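Local coordinates for protein zinc chaperone AztD (Citrobacter koseri, PDB 6CMK) that acts as a periplasmic zinc chaperone, binding several zinc ions and passing one of them directly to the solute-binding protein AztC, at residues 49-54 with 384-389; 259-264 with 298-303; 279-284 with 289-294. One frame throughout, in Å; residues are numbered along the deposited sequence.

Contact 1 of 3, residues 49-54 with 384-389; sequences NVIDAL and SEISVE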
loop_
_atom_site.group_PDB
_atom_site.type_symbol
_atom_site.label_atom_id
_atom_site.label_comp_id
_atom_site.label_asym_id
_atom_site.label_seq_id
_atom_site.Cartn_x
_atom_site.Cartn_y
_atom_site.Cartn_z
ATOM N N ASN B 49 9.690 24.833 7.033
ATOM C CA ASN B 49 9.722 24.343 8.403
ATOM C C ASN B 49 9.164 22.925 8.474
ATOM O O ASN B 49 8.234 22.568 7.751
ATOM C CB ASN B 49 8.921 25.261 9.327
ATOM C CG ASN B 49 9.636 26.570 9.616
ATOM O OD1 ASN B 49 10.695 26.586 10.239
ATOM N ND2 ASN B 49 9.052 27.670 9.175
ATOM N N VAL B 50 9.748 22.117 9.355
ATOM C CA VAL B 50 9.308 20.745 9.592
ATOM C C VAL B 50 8.859 20.671 11.037
ATOM O O VAL B 50 9.597 21.078 11.940
ATOM C CB VAL B 50 10.418 19.713 9.320
ATOM C CG1 VAL B 50 9.839 18.279 9.370
ATOM C CG2 VAL B 50 11.091 19.982 7.982
ATOM N N ILE B 51 7.657 20.157 11.250
ATOM C CA ILE B 51 7.033 20.140 12.563
ATOM C C ILE B 51 6.518 18.734 12.811
ATOM O O ILE B 51 5.993 18.088 11.901
ATOM C CB ILE B 51 5.903 21.186 12.637
ATOM C CG1 ILE B 51 6.538 22.587 12.596
ATOM C CG2 ILE B 51 5.018 20.993 13.877
ATOM C CD1 ILE B 51 5.585 23.734 12.839
ATOM N N ASP B 52 6.697 18.256 14.038
ATOM C CA ASP B 52 6.076 17.004 14.453
ATOM C C ASP B 52 4.569 17.208 14.526
ATOM O O ASP B 52 4.087 18.033 15.306
ATOM C CB ASP B 52 6.640 16.566 15.803
ATOM C CG ASP B 52 6.148 15.194 16.239
ATOM O OD1 ASP B 52 5.038 14.764 15.851
ATOM O OD2 ASP B 52 6.890 14.532 16.987
ATOM N N ALA B 53 3.825 16.479 13.696
ATOM C CA ALA B 53 2.388 16.717 13.600
ATOM C C ALA B 53 1.663 16.339 14.885
ATOM O O ALA B 53 0.587 16.873 15.169
ATOM C CB ALA B 53 1.797 15.929 12.432
ATOM N N LEU B 54 2.219 15.412 15.662
ATOM C CA LEU B 54 1.473 14.870 16.792
ATOM C C LEU B 54 1.532 15.779 18.021
ATOM O O LEU B 54 0.600 15.766 18.834
ATOM C CB LEU B 54 1.987 13.461 17.108
ATOM C CG LEU B 54 2.069 12.520 15.891
ATOM C CD1 LEU B 54 2.450 11.104 16.303
ATOM C CD2 LEU B 54 0.771 12.489 15.083
ATOM N N SER B 384 -6.110 22.114 19.135
ATOM C CA SER B 384 -4.912 22.861 19.516
ATOM C C SER B 384 -4.576 23.834 18.391
ATOM O O SER B 384 -5.242 23.870 17.353
ATOM C CB SER B 384 -3.732 21.929 19.796
ATOM O OG SER B 384 -3.358 21.234 18.622
ATOM N N GLU B 385 -3.545 24.639 18.614
ATOM C CA GLU B 385 -2.973 25.437 17.544
ATOM C C GLU B 385 -1.466 25.493 17.734
ATOM O O GLU B 385 -0.959 25.390 18.854
ATOM C CB GLU B 385 -3.592 26.847 17.486
ATOM C CG GLU B 385 -3.388 27.718 18.710
ATOM C CD GLU B 385 -3.933 29.118 18.486
ATOM O OE1 GLU B 385 -3.154 30.086 18.588
ATOM O OE2 GLU B 385 -5.136 29.240 18.176
ATOM N N ILE B 386 -0.757 25.622 16.617
ATOM C CA ILE B 386 0.701 25.583 16.579
ATOM C C ILE B 386 1.193 26.933 16.091
ATOM O O ILE B 386 0.766 27.404 15.032
ATOM C CB ILE B 386 1.219 24.472 15.651
ATOM C CG1 ILE B 386 0.764 23.100 16.132
ATOM C CG2 ILE B 386 2.743 24.516 15.559
ATOM C CD1 ILE B 386 0.831 22.051 15.060
ATOM N N SER B 387 2.109 27.533 16.842
ATOM C CA SER B 387 2.695 28.810 16.461
ATOM C C SER B 387 3.867 28.561 15.523
ATOM O O SER B 387 4.718 27.709 15.798
ATOM C CB SER B 387 3.148 29.587 17.695
ATOM O OG SER B 387 3.864 30.755 17.320
ATOM N N VAL B 388 3.888 29.286 14.404
ATOM C CA VAL B 388 4.906 29.140 13.364
ATOM C C VAL B 388 5.232 30.547 12.885
ATOM O O VAL B 388 4.382 31.206 12.275
ATOM C CB VAL B 388 4.439 28.271 12.185
ATOM C CG1 VAL B 388 5.563 28.100 11.163
ATOM C CG2 VAL B 388 3.947 26.915 12.664
ATOM N N GLU B 389 6.452 31.003 13.138
ATOM C CA GLU B 389 6.776 32.381 12.815
ATOM C C GLU B 389 6.698 32.608 11.309
ATOM O O GLU B 389 6.942 31.704 10.504
ATOM C CB GLU B 389 8.156 32.761 13.354
ATOM C CG GLU B 389 9.293 31.807 13.019
ATOM C CD GLU B 389 10.573 32.174 13.748
ATOM O OE1 GLU B 389 10.487 32.863 14.787
ATOM O OE2 GLU B 389 11.664 31.782 13.283
HETATM O O HOH W 1 9.270 30.803 9.722
#

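Contact 2 of 3, residues 259-264 with 298-303; sequences TSTLIG and TRRVHF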
loop_
_atom_site.group_PDB
_atom_site.type_symbol
_atom_site.label_atom_id
_atom_site.label_comp_id
_atom_site.label_asym_id
_atom_site.label_seq_id
_atom_site.Cartn_x
_atom_site.Cartn_y
_atom_site.Cartn_z
ATOM N N THR B 259 -13.161 22.499 -15.162
ATOM C CA THR B 259 -12.225 22.282 -14.072
ATOM C C THR B 259 -10.827 22.717 -14.489
ATOM O O THR B 259 -10.368 22.380 -15.590
ATOM C CB THR B 259 -12.209 20.803 -13.675
ATOM O OG1 THR B 259 -13.511 20.426 -13.212
ATOM C CG2 THR B 259 -11.179 20.553 -12.587
ATOM N N SER B 260 -10.148 23.445 -13.603
ATOM C CA SER B 260 -8.757 23.815 -13.803
ATOM C C SER B 260 -7.835 23.354 -12.679
ATOM O O SER B 260 -6.625 23.569 -12.774
ATOM C CB SER B 260 -8.632 25.335 -13.978
ATOM O OG SER B 260 -9.131 26.032 -12.852
ATOM N N THR B 261 -8.360 22.724 -11.626
ATOM C CA THR B 261 -7.542 22.230 -10.526
ATOM C C THR B 261 -8.179 20.952 -10.010
ATOM O O THR B 261 -9.400 20.908 -9.853
ATOM C CB THR B 261 -7.452 23.253 -9.382
ATOM O OG1 THR B 261 -7.202 24.556 -9.919
ATOM C CG2 THR B 261 -6.341 22.885 -8.406
ATOM N N LEU B 262 -7.357 19.928 -9.752
ATOM C CA LEU B 262 -7.838 18.615 -9.338
ATOM C C LEU B 262 -7.105 18.100 -8.107
ATOM O O LEU B 262 -5.924 18.387 -7.894
ATOM C CB LEU B 262 -7.655 17.568 -10.434
ATOM C CG LEU B 262 -8.507 17.682 -11.681
ATOM C CD1 LEU B 262 -7.839 16.919 -12.816
ATOM C CD2 LEU B 262 -9.908 17.176 -11.418
ATOM N N ILE B 263 -7.820 17.288 -7.324
ATOM C CA ILE B 263 -7.237 16.426 -6.306
ATOM C C ILE B 263 -7.822 15.027 -6.491
ATOM O O ILE B 263 -8.884 14.845 -7.097
ATOM C CB ILE B 263 -7.492 16.929 -4.866
ATOM C CG1 ILE B 263 -8.991 17.108 -4.620
ATOM C CG2 ILE B 263 -6.739 18.237 -4.610
ATOM C CD1 ILE B 263 -9.335 17.460 -3.189
ATOM N N GLY B 264 -7.096 14.036 -5.995
ATOM C CA GLY B 264 -7.468 12.635 -6.172
ATOM C C GLY B 264 -7.563 11.881 -4.860
ATOM O O GLY B 264 -6.713 12.036 -3.981
ATOM N N THR B 298 -19.564 29.995 -0.217
ATOM C CA THR B 298 -18.682 31.059 -0.675
ATOM C C THR B 298 -17.580 30.431 -1.520
ATOM O O THR B 298 -17.577 29.222 -1.773
ATOM C CB THR B 298 -18.083 31.857 0.493
ATOM O OG1 THR B 298 -17.363 30.975 1.365
ATOM C CG2 THR B 298 -19.174 32.559 1.287
ATOM N N ARG B 299 -16.629 31.251 -1.948
ATOM C CA ARG B 299 -15.635 30.797 -2.916
ATOM C C ARG B 299 -14.578 29.902 -2.279
ATOM O O ARG B 299 -14.200 30.060 -1.113
ATOM C CB ARG B 299 -14.975 32.001 -3.584
ATOM C CG ARG B 299 -15.851 32.603 -4.658
ATOM C CD ARG B 299 -15.358 33.960 -5.101
ATOM N NE ARG B 299 -15.523 34.957 -4.055
ATOM C CZ ARG B 299 -15.120 36.219 -4.161
ATOM N NH1 ARG B 299 -14.520 36.631 -5.271
ATOM N NH2 ARG B 299 -15.314 37.065 -3.155
ATOM N N ARG B 300 -14.100 28.958 -3.079
ATOM C CA ARG B 300 -13.125 27.971 -2.633
ATOM C C ARG B 300 -11.731 28.581 -2.506
ATOM O O ARG B 300 -11.259 29.285 -3.408
ATOM C CB ARG B 300 -13.109 26.810 -3.623
ATOM C CG ARG B 300 -12.162 25.694 -3.287
ATOM C CD ARG B 300 -12.203 24.637 -4.374
ATOM N NE ARG B 300 -11.539 25.184 -5.540
ATOM C CZ ARG B 300 -10.222 25.210 -5.698
ATOM N NH1 ARG B 300 -9.428 24.658 -4.785
ATOM N NH2 ARG B 300 -9.703 25.776 -6.774
ATOM N N VAL B 301 -11.078 28.314 -1.377
ATOM C CA VAL B 301 -9.685 28.683 -1.154
ATOM C C VAL B 301 -8.744 27.512 -1.420
ATOM O O VAL B 301 -7.691 27.681 -2.039
ATOM C CB VAL B 301 -9.506 29.211 0.289
ATOM C CG1 VAL B 301 -8.020 29.425 0.618
ATOM C CG2 VAL B 301 -10.296 30.510 0.499
ATOM N N HIS B 302 -9.106 26.320 -0.950
ATOM C CA HIS B 302 -8.230 25.158 -1.044
ATOM C C HIS B 302 -9.054 23.896 -0.823
ATOM O O HIS B 302 -10.118 23.944 -0.210
ATOM C CB HIS B 302 -7.102 25.248 -0.007
ATOM C CG HIS B 302 -6.003 24.255 -0.217
ATOM N ND1 HIS B 302 -5.523 23.449 0.794
ATOM C CD2 HIS B 302 -5.296 23.934 -1.327
ATOM C CE1 HIS B 302 -4.553 22.685 0.316
ATOM N NE2 HIS B 302 -4.398 22.961 -0.969
ATOM N N PHE B 303 -8.570 22.766 -1.335
ATOM C CA PHE B 303 -9.170 21.501 -0.940
ATOM C C PHE B 303 -8.114 20.400 -0.918
ATOM O O PHE B 303 -7.054 20.510 -1.540
ATOM C CB PHE B 303 -10.395 21.120 -1.810
ATOM C CG PHE B 303 -10.204 21.167 -3.329
ATOM C CD1 PHE B 303 -8.964 21.174 -3.945
ATOM C CD2 PHE B 303 -11.342 21.212 -4.131
ATOM C CE1 PHE B 303 -8.867 21.207 -5.337
ATOM C CE2 PHE B 303 -11.257 21.250 -5.507
ATOM C CZ PHE B 303 -10.018 21.244 -6.115
#

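Contact 3 of 3, residues 279-284 with 289-294; sequences RIILVD and DSFRLI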
loop_
_atom_site.group_PDB
_atom_site.type_symbol
_atom_site.label_atom_id
_atom_site.label_comp_id
_atom_site.label_asym_id
_atom_site.label_seq_id
_atom_site.Cartn_x
_atom_site.Cartn_y
_atom_site.Cartn_z
ATOM N N ARG B 279 -17.968 26.333 -6.855
ATOM C CA ARG B 279 -18.513 24.999 -7.061
ATOM C C ARG B 279 -17.368 24.006 -7.164
ATOM O O ARG B 279 -16.261 24.370 -7.553
ATOM C CB ARG B 279 -19.360 24.933 -8.337
ATOM C CG ARG B 279 -20.652 25.707 -8.264
ATOM C CD ARG B 279 -21.185 25.994 -9.653
ATOM N NE ARG B 279 -22.595 26.371 -9.615
ATOM C CZ ARG B 279 -23.294 26.771 -10.671
ATOM N NH1 ARG B 279 -24.574 27.084 -10.533
ATOM N NH2 ARG B 279 -22.716 26.867 -11.862
ATOM N N ILE B 280 -17.639 22.755 -6.789
ATOM C CA ILE B 280 -16.721 21.654 -7.049
ATOM C C ILE B 280 -17.510 20.525 -7.692
ATOM O O ILE B 280 -18.735 20.451 -7.582
ATOM C CB ILE B 280 -15.998 21.143 -5.776
ATOM C CG1 ILE B 280 -16.999 20.680 -4.706
ATOM C CG2 ILE B 280 -15.071 22.212 -5.226
ATOM C CD1 ILE B 280 -16.343 20.082 -3.450
ATOM N N ILE B 281 -16.795 19.650 -8.397
ATOM C CA ILE B 281 -17.398 18.430 -8.914
ATOM C C ILE B 281 -16.642 17.239 -8.354
ATOM O O ILE B 281 -15.425 17.279 -8.142
ATOM C CB ILE B 281 -17.436 18.346 -10.458
ATOM C CG1 ILE B 281 -16.073 18.669 -11.072
ATOM C CG2 ILE B 281 -18.537 19.238 -11.008
ATOM C CD1 ILE B 281 -15.961 18.223 -12.520
ATOM N N LEU B 282 -17.397 16.176 -8.113
ATOM C CA LEU B 282 -16.877 14.892 -7.680
ATOM C C LEU B 282 -17.008 13.942 -8.857
ATOM O O LEU B 282 -18.074 13.873 -9.480
ATOM C CB LEU B 282 -17.655 14.360 -6.481
ATOM C CG LEU B 282 -17.485 14.998 -5.097
ATOM C CD1 LEU B 282 -17.695 16.493 -5.101
ATOM C CD2 LEU B 282 -18.487 14.323 -4.167
ATOM N N VAL B 283 -15.930 13.237 -9.175
ATOM C CA VAL B 283 -15.869 12.414 -10.375
ATOM C C VAL B 283 -15.455 11.005 -9.986
ATOM O O VAL B 283 -14.424 10.819 -9.335
ATOM C CB VAL B 283 -14.890 12.982 -11.421
ATOM C CG1 VAL B 283 -15.053 12.249 -12.735
ATOM C CG2 VAL B 283 -15.131 14.480 -11.613
ATOM N N ASP B 284 -16.245 10.017 -10.418
ATOM C CA ASP B 284 -15.904 8.609 -10.232
ATOM C C ASP B 284 -15.427 8.029 -11.558
ATOM O O ASP B 284 -16.253 7.731 -12.432
ATOM C CB ASP B 284 -17.113 7.836 -9.710
ATOM C CG ASP B 284 -16.775 6.400 -9.351
ATOM O OD1 ASP B 284 -15.701 5.902 -9.764
ATOM O OD2 ASP B 284 -17.585 5.773 -8.641
ATOM N N ASP B 289 -22.044 6.804 -14.055
ATOM C CA ASP B 289 -22.674 7.969 -13.427
ATOM C C ASP B 289 -21.579 8.769 -12.718
ATOM O O ASP B 289 -21.452 8.794 -11.492
ATOM C CB ASP B 289 -23.779 7.531 -12.474
ATOM C CG ASP B 289 -25.011 8.407 -12.566
ATOM O OD1 ASP B 289 -25.019 9.489 -11.944
ATOM O OD2 ASP B 289 -25.967 8.020 -13.272
ATOM N N SER B 290 -20.770 9.443 -13.532
ATOM C CA SER B 290 -19.440 9.828 -13.088
ATOM C C SER B 290 -19.416 11.110 -12.261
ATOM O O SER B 290 -18.516 11.255 -11.434
ATOM C CB SER B 290 -18.509 9.972 -14.295
ATOM O OG SER B 290 -18.443 8.759 -15.023
ATOM N N PHE B 291 -20.363 12.044 -12.443
ATOM C CA PHE B 291 -20.189 13.408 -11.938
ATOM C C PHE B 291 -21.282 13.822 -10.959
ATOM O O PHE B 291 -22.470 13.582 -11.197
ATOM C CB PHE B 291 -20.199 14.429 -13.062
ATOM C CG PHE B 291 -19.061 14.304 -14.026
ATOM C CD1 PHE B 291 -17.945 15.109 -13.903
ATOM C CD2 PHE B 291 -19.125 13.416 -15.073
ATOM C CE1 PHE B 291 -16.903 15.019 -14.803
ATOM C CE2 PHE B 291 -18.088 13.316 -15.979
ATOM C CZ PHE B 291 -16.976 14.114 -15.846
ATOM N N ARG B 292 -20.876 14.514 -9.892
ATOM C CA ARG B 292 -21.806 15.178 -8.986
ATOM C C ARG B 292 -21.292 16.569 -8.644
ATOM O O ARG B 292 -20.113 16.745 -8.330
ATOM C CB ARG B 292 -22.000 14.384 -7.696
ATOM C CG ARG B 292 -22.719 13.063 -7.893
ATOM C CD ARG B 292 -24.186 13.289 -8.229
ATOM N NE ARG B 292 -24.926 12.037 -8.355
ATOM C CZ ARG B 292 -25.064 11.348 -9.486
ATOM N NH1 ARG B 292 -24.511 11.779 -10.613
ATOM N NH2 ARG B 292 -25.758 10.219 -9.488
ATOM N N LEU B 293 -22.198 17.540 -8.666
ATOM C CA LEU B 293 -21.886 18.937 -8.378
ATOM C C LEU B 293 -22.180 19.249 -6.915
ATOM O O LEU B 293 -23.243 18.887 -6.404
ATOM C CB LEU B 293 -22.720 19.853 -9.274
ATOM C CG LEU B 293 -22.547 21.366 -9.110
ATOM C CD1 LEU B 293 -21.300 21.831 -9.824
ATOM C CD2 LEU B 293 -23.780 22.109 -9.621
ATOM N N ILE B 294 -21.251 19.933 -6.246
ATOM C CA ILE B 294 -21.517 20.513 -4.929
ATOM C C ILE B 294 -21.366 22.024 -5.026
ATOM O O ILE B 294 -20.337 22.530 -5.492
ATOM C CB ILE B 294 -20.600 19.949 -3.830
ATOM C CG1 ILE B 294 -20.834 18.449 -3.672
ATOM C CG2 ILE B 294 -20.855 20.687 -2.506
ATOM C CD1 ILE B 294 -19.930 17.785 -2.674
#

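Contact 1 of 3, residues 49-54 with 384-389
N49 lies opposite V388 and I51 opposite I386, two strands from adjacent sheets of a beta propeller running past each other in opposite senses, with the CA atoms of I51 and I386 9.3 Å apart. That spacing is too wide for a shared backbone ladder, and no direct hydrogen bond joins the segments. The gap is bridged by every second residue of each segment (N49 and I51; I386 and V388), whose CB points toward the other segment.

I51 carries the contact with the tip of its long branch. CG1 stands anti to the carbonyl carbon (chi1 -69°), and a nearly extended second torsion (chi2 -172°) sends CD1 out between I386 and V388. There it meets V388 CG2 at 3.6 Å and, a little farther off, I386 CG2 at 4.0 Å. The side chains of I51 and I386 pass one another head to tail, whereas I51 and V388 meet aslant.

V388 divides its two methyls between two neighbours. While CG2 packs on I51, CG1 approaches the amide nitrogen of N49, with ND2 4.0 Å away. This amide has polar partners at both ends: its OD1 is hydrogen-bonded to T61, and its ND2 donates over 3.2 Å to a water. The same water donates to E389 O at 2.6 Å, the one polar link, and an indirect one, between the segments. K58 from strand 58-63 also touches N49, I51 and V388.

This is a worked case of how neighbouring propeller blades adhere. Strand 47-52 belongs to the sheet that also holds the chain's first and last strands, and strand 381-387 ends the preceding one. The chemistry implies cohesion through buried branched side chains, with one water joining N49 ND2 to E389 O beside the apolar patch.

Contact 2 of 3, residues 259-264 with 298-303
R300, near the start of strand 300-305, approaches T261 of the facing segment, its NH2 lying 4.2 Å from T261 OG1, a proximity rather than a bond. Its chain leaves anti to the backbone N (chi1 -179°) and then bends at chi3 (72°), which folds the guanidinium back against the ring of F303: NH1 sits over the ring centre, 3.5 Å above its plane.

V301 and H302 follow, both facing F316, a classic beta bulge. H302 turns to a different neighbour, its ND1 being hydrogen-bonded to the backbone N of I355.

F303 closes the walk and makes the main contact. Its ring is sandwiched, with the R300 guanidinium on one face and I263 on the other. Here I263 CD1 forms a CH-pi contact, 4.1 Å from the centroid and 26° off the normal, while I263 CG2 comes within 3.7 Å of F303 CE1. T261 O approaches the ring from its edge, in plane, 3.8 Å from CZ.

One face of the ring is thus covered from its own strand, the other from strand 262-264. Just before that strand, S260 O is hydrogen-bonded to ND1 of H216, a ligand of a zinc ion, a second-shell link. Segment 259-264 opens the blade of strands 262-264, 271-274, 279-283 and 291-295, and strand 300-305 opens the next. F303 also touches I272, I280 and V315, so it packs between the two sheets.

Contact 3 of 3, residues 279-284 with 289-294
V283 and F291 lie side by side across a beta hairpin, strand 279-283 paired with strand 291-295 as the outer two strands of a propeller blade. The strands are antiparallel, their directions 155° apart. On one face V283, F291, I281 and L293 gather. F291 presents its ring to two partners in different ways: V283 CG1 lies over a face, a CH-pi contact 4.2 Å from the centroid, while I281 CD1 meets the ring edge in plane, 3.9 Å from CD1 of F291. I281 reaches that edge because its CG1 stands between the backbone N and the carbonyl carbon (chi1 49°). L293 crosses I281 aslant and places its CD1 3.9 Å from R279 CB. L248, from the preceding blade, touches V283, S290 and F291, extending this face into the blade interface.

The opposite face carries I280, L282 and I294, with R292 beside them. I280 and I294 point the same way, whereas L282 and I294 cross, bringing their CD1 atoms to 3.5 Å. R292 turns outward. Its guanidinium meets D289 end-on, both NH1 and NH2 donating to OD1 in a salt bridge within the segment, although D289 is poorly ordered. NH1 also donates to F291 O, from above the carbonyl plane, tying the arginine back to its own strand.

Backbone bonds complete the hairpin through the I280-I294 and L282-R292 pairs. Next to the turn, D284 N donates to S290 O at 2.8 Å.

In the fold
Contacts 2 and 3 belong together, their centres 12 Å apart. Contact 3 pairs the two outer strands of a blade, and contact 2 joins that blade's innermost strand to the next blade. I280 of contact 3 packs on contact 2, its CG2 lying 3.9 Å from R300 CD and also 3.9 Å from F303 CE2; T259 OG1 also lies 3.4 Å from I281 CD1. Contact 1, a second junction between blades, stands about 25 Å from contact 2 and 34 Å from contact 3, centre to centre. Of the three, contact 2 comes near a metal: the T261 side chain is about 7 Å from the zinc held by H126, H169 and H216, which is not the ion handed to AztC.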